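PDB 2HJS: USG-1 protein homolog from Pseudomonas aeruginosa, which probably acts as an NAD(P)-dependent oxidoreductase of the aspartate-semialdehyde dehydrogenase family, working on an aldehyde or oxo group, and probably dimerises. Local coordinates for the interface of chains A and B. Sequence-based numbering; all coordinates share one arbitrary frame. Chains: chain A/B, USG-1 protein homolog.

The interface of chains A and B. Residues chain A 155, 249, 251, 300, 308, 310; chain B 155, 234, 236.
Strands 153-160, 246-254, 294-301 and 308-315 of chain A present their side chains to strands 153-160 and 233-239 of chain B, so that two sheets face each other across the two-fold axis. B:Asn234 and A:Asn310 pair their amides, coming from opposite directions with the amide planes nearly coplanar, 29° apart. B:Asn234 ND2 gives a hydrogen bond to A:Asn310 OD1 at 2.9 Å, and A:Asn310 ND2 returns one to B:Asn234 OD1, also 2.9 Å, lying in the carbonyl plane on a lone pair. The same B:Asn234 ND2 also donates to A:Gln308 OE1 at 2.8 Å; here the two side chains slide past each other, and the donor stands above the glutamine carbonyl plane. Together these bonds should hold the B:Asn234 amide in one rotation; it reaches across because its CG is swung away from the backbone N (chi1 -177°). A:Thr251 fits between the two chain B asparagines: its methyl CG2 packs 3.7 Å from B:Asn234 CG, while its hydroxyl OG1 accepts a hydrogen bond from B:Asn155 ND2 at 2.7 Å. Beyond it, A:Asn155 and its symmetry mate B:Asn155 stack amide over amide, the CG atoms 3.9 Å apart. At the other end A:Arg300 lays its guanidinium over A:Asn310 CB and points NH2 to B:Thr236 OG1, a weak hydrogen bond of 3.0 Å. A:Ser249 OG approaches the same threonine without a bond. This polar patch, repeated with the chains exchanged, probably helps set how the two sheets align in what is probably the family's dimer.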
ATOM      1  N   ASN A 155      -3.023 -12.293  -5.161  1.00 51.45           N
ATOM      2  CA  ASN A 155      -2.131 -11.147  -5.058  1.00 51.68           C
ATOM      3  C   ASN A 155      -2.287 -10.483  -3.696  1.00 51.67           C
ATOM      4  O   ASN A 155      -3.399 -10.210  -3.258  1.00 51.50           O
ATOM      5  CB  ASN A 155      -2.366 -10.143  -6.172  1.00 50.62           C
ATOM      6  CG  ASN A 155      -1.217  -9.125  -6.295  1.00 52.22           C
ATOM      7  OD1 ASN A 155      -1.179  -8.089  -5.595  1.00 53.79           O
ATOM      8  ND2 ASN A 155      -0.279  -9.424  -7.160  1.00 48.50           N
ATOM      9  N   SER A 249      -4.066  -5.496   1.166  1.00 48.47           N
ATOM     10  CA  SER A 249      -4.924  -5.436  -0.001  1.00 49.49           C
ATOM     11  C   SER A 249      -4.734  -6.719  -0.807  1.00 49.57           C
ATOM     12  O   SER A 249      -3.648  -7.022  -1.289  1.00 48.48           O
ATOM     13  CB  SER A 249      -4.613  -4.195  -0.835  1.00 49.26           C
ATOM     14  OG  SER A 249      -5.389  -4.229  -2.016  1.00 53.26           O
ATOM     15  N   THR A 251      -6.154  -9.513  -3.812  1.00 51.13           N
ATOM     16  CA  THR A 251      -6.952  -9.815  -5.015  1.00 50.41           C
ATOM     17  C   THR A 251      -6.935 -11.313  -5.255  1.00 50.99           C
ATOM     18  O   THR A 251      -5.865 -11.918  -5.372  1.00 51.65           O
ATOM     19  CB  THR A 251      -6.392  -9.152  -6.272  1.00 50.35           C
ATOM     20  OG1 THR A 251      -6.105  -7.791  -5.983  1.00 50.82           O
ATOM     21  CG2 THR A 251      -7.404  -9.208  -7.436  1.00 48.22           C
ATOM     22  N   ARG A 300     -15.505  -6.718  -3.129  1.00 46.19           N
ATOM     23  CA  ARG A 300     -16.075  -6.299  -4.417  1.00 46.68           C
ATOM     24  C   ARG A 300     -15.472  -7.139  -5.543  1.00 46.75           C
ATOM     25  O   ARG A 300     -14.426  -7.766  -5.354  1.00 46.63           O
ATOM     26  CB  ARG A 300     -15.771  -4.811  -4.673  1.00 47.02           C
ATOM     27  CG  ARG A 300     -14.264  -4.524  -4.752  1.00 45.44           C
ATOM     28  CD  ARG A 300     -13.962  -3.046  -4.599  1.00 47.55           C
ATOM     29  NE  ARG A 300     -12.588  -2.697  -4.989  1.00 47.23           N
ATOM     30  CZ  ARG A 300     -11.508  -2.865  -4.212  1.00 49.28           C
ATOM     31  NH1 ARG A 300     -11.602  -3.409  -2.999  1.00 50.73           N
ATOM     32  NH2 ARG A 300     -10.314  -2.498  -4.654  1.00 49.81           N
ATOM     33  N   GLN A 308     -12.904 -12.014 -10.310  1.00 49.99           N
ATOM     34  CA  GLN A 308     -11.998 -11.378  -9.348  1.00 49.88           C
ATOM     35  C   GLN A 308     -12.727 -10.879  -8.112  1.00 49.10           C
ATOM     36  O   GLN A 308     -13.813 -10.321  -8.221  1.00 49.12           O
ATOM     37  CB  GLN A 308     -11.339 -10.158  -9.977  1.00 49.78           C
ATOM     38  CG  GLN A 308     -10.139 -10.458 -10.820  1.00 52.27           C
ATOM     39  CD  GLN A 308      -9.661  -9.253 -11.582  1.00 54.78           C
ATOM     40  OE1 GLN A 308     -10.018  -8.105 -11.276  1.00 54.78           O
ATOM     41  NE2 GLN A 308      -8.875  -9.501 -12.620  1.00 59.85           N
ATOM     42  N   ASN A 310     -11.775  -8.615  -4.495  1.00 47.90           N
ATOM     43  CA  ASN A 310     -10.824  -7.898  -3.654  1.00 47.69           C
ATOM     44  C   ASN A 310     -11.267  -7.945  -2.221  1.00 48.45           C
ATOM     45  O   ASN A 310     -12.458  -7.974  -1.967  1.00 47.13           O
ATOM     46  CB  ASN A 310     -10.776  -6.434  -4.051  1.00 47.81           C
ATOM     47  CG  ASN A 310     -10.135  -6.230  -5.389  1.00 48.14           C
ATOM     48  OD1 ASN A 310     -10.812  -6.224  -6.421  1.00 50.31           O
ATOM     49  ND2 ASN A 310      -8.810  -6.124  -5.395  1.00 49.27           N
TER
ATOM     50  N   ASN B 155      -2.448  -6.178 -11.947  1.00 51.45           N
ATOM     51  CA  ASN B 155      -2.882  -5.776 -10.616  1.00 51.68           C
ATOM     52  C   ASN B 155      -2.153  -4.508 -10.190  1.00 51.67           C
ATOM     53  O   ASN B 155      -0.935  -4.422 -10.294  1.00 51.50           O
ATOM     54  CB  ASN B 155      -2.677  -6.881  -9.595  1.00 50.62           C
ATOM     55  CG  ASN B 155      -3.447  -6.619  -8.288  1.00 52.22           C
ATOM     56  OD1 ASN B 155      -2.969  -5.912  -7.373  1.00 53.79           O
ATOM     57  ND2 ASN B 155      -4.635  -7.165  -8.205  1.00 48.50           N
ATOM     58  N   ASN B 234      -7.029  -4.645 -12.385  1.00 52.53           N
ATOM     59  CA  ASN B 234      -7.630  -4.572 -11.059  1.00 51.93           C
ATOM     60  C   ASN B 234      -6.929  -3.477 -10.248  1.00 51.73           C
ATOM     61  O   ASN B 234      -5.705  -3.504 -10.116  1.00 50.54           O
ATOM     62  CB  ASN B 234      -7.571  -5.951 -10.383  1.00 51.92           C
ATOM     63  CG  ASN B 234      -8.252  -5.978  -9.033  1.00 51.29           C
ATOM     64  OD1 ASN B 234      -7.712  -5.473  -8.043  1.00 51.70           O
ATOM     65  ND2 ASN B 234      -9.420  -6.627  -8.966  1.00 50.61           N
ATOM     66  N   THR B 236      -6.778  -0.889  -6.782  1.00 50.40           N
ATOM     67  CA  THR B 236      -7.101  -0.451  -5.449  1.00 50.17           C
ATOM     68  C   THR B 236      -6.315   0.826  -5.172  1.00 50.54           C
ATOM     69  O   THR B 236      -5.086   0.851  -5.313  1.00 50.11           O
ATOM     70  CB  THR B 236      -6.720  -1.524  -4.417  1.00 50.32           C
ATOM     71  OG1 THR B 236      -7.337  -2.760  -4.803  1.00 51.68           O
ATOM     72  CG2 THR B 236      -7.200  -1.139  -3.020  1.00 49.49           C
TER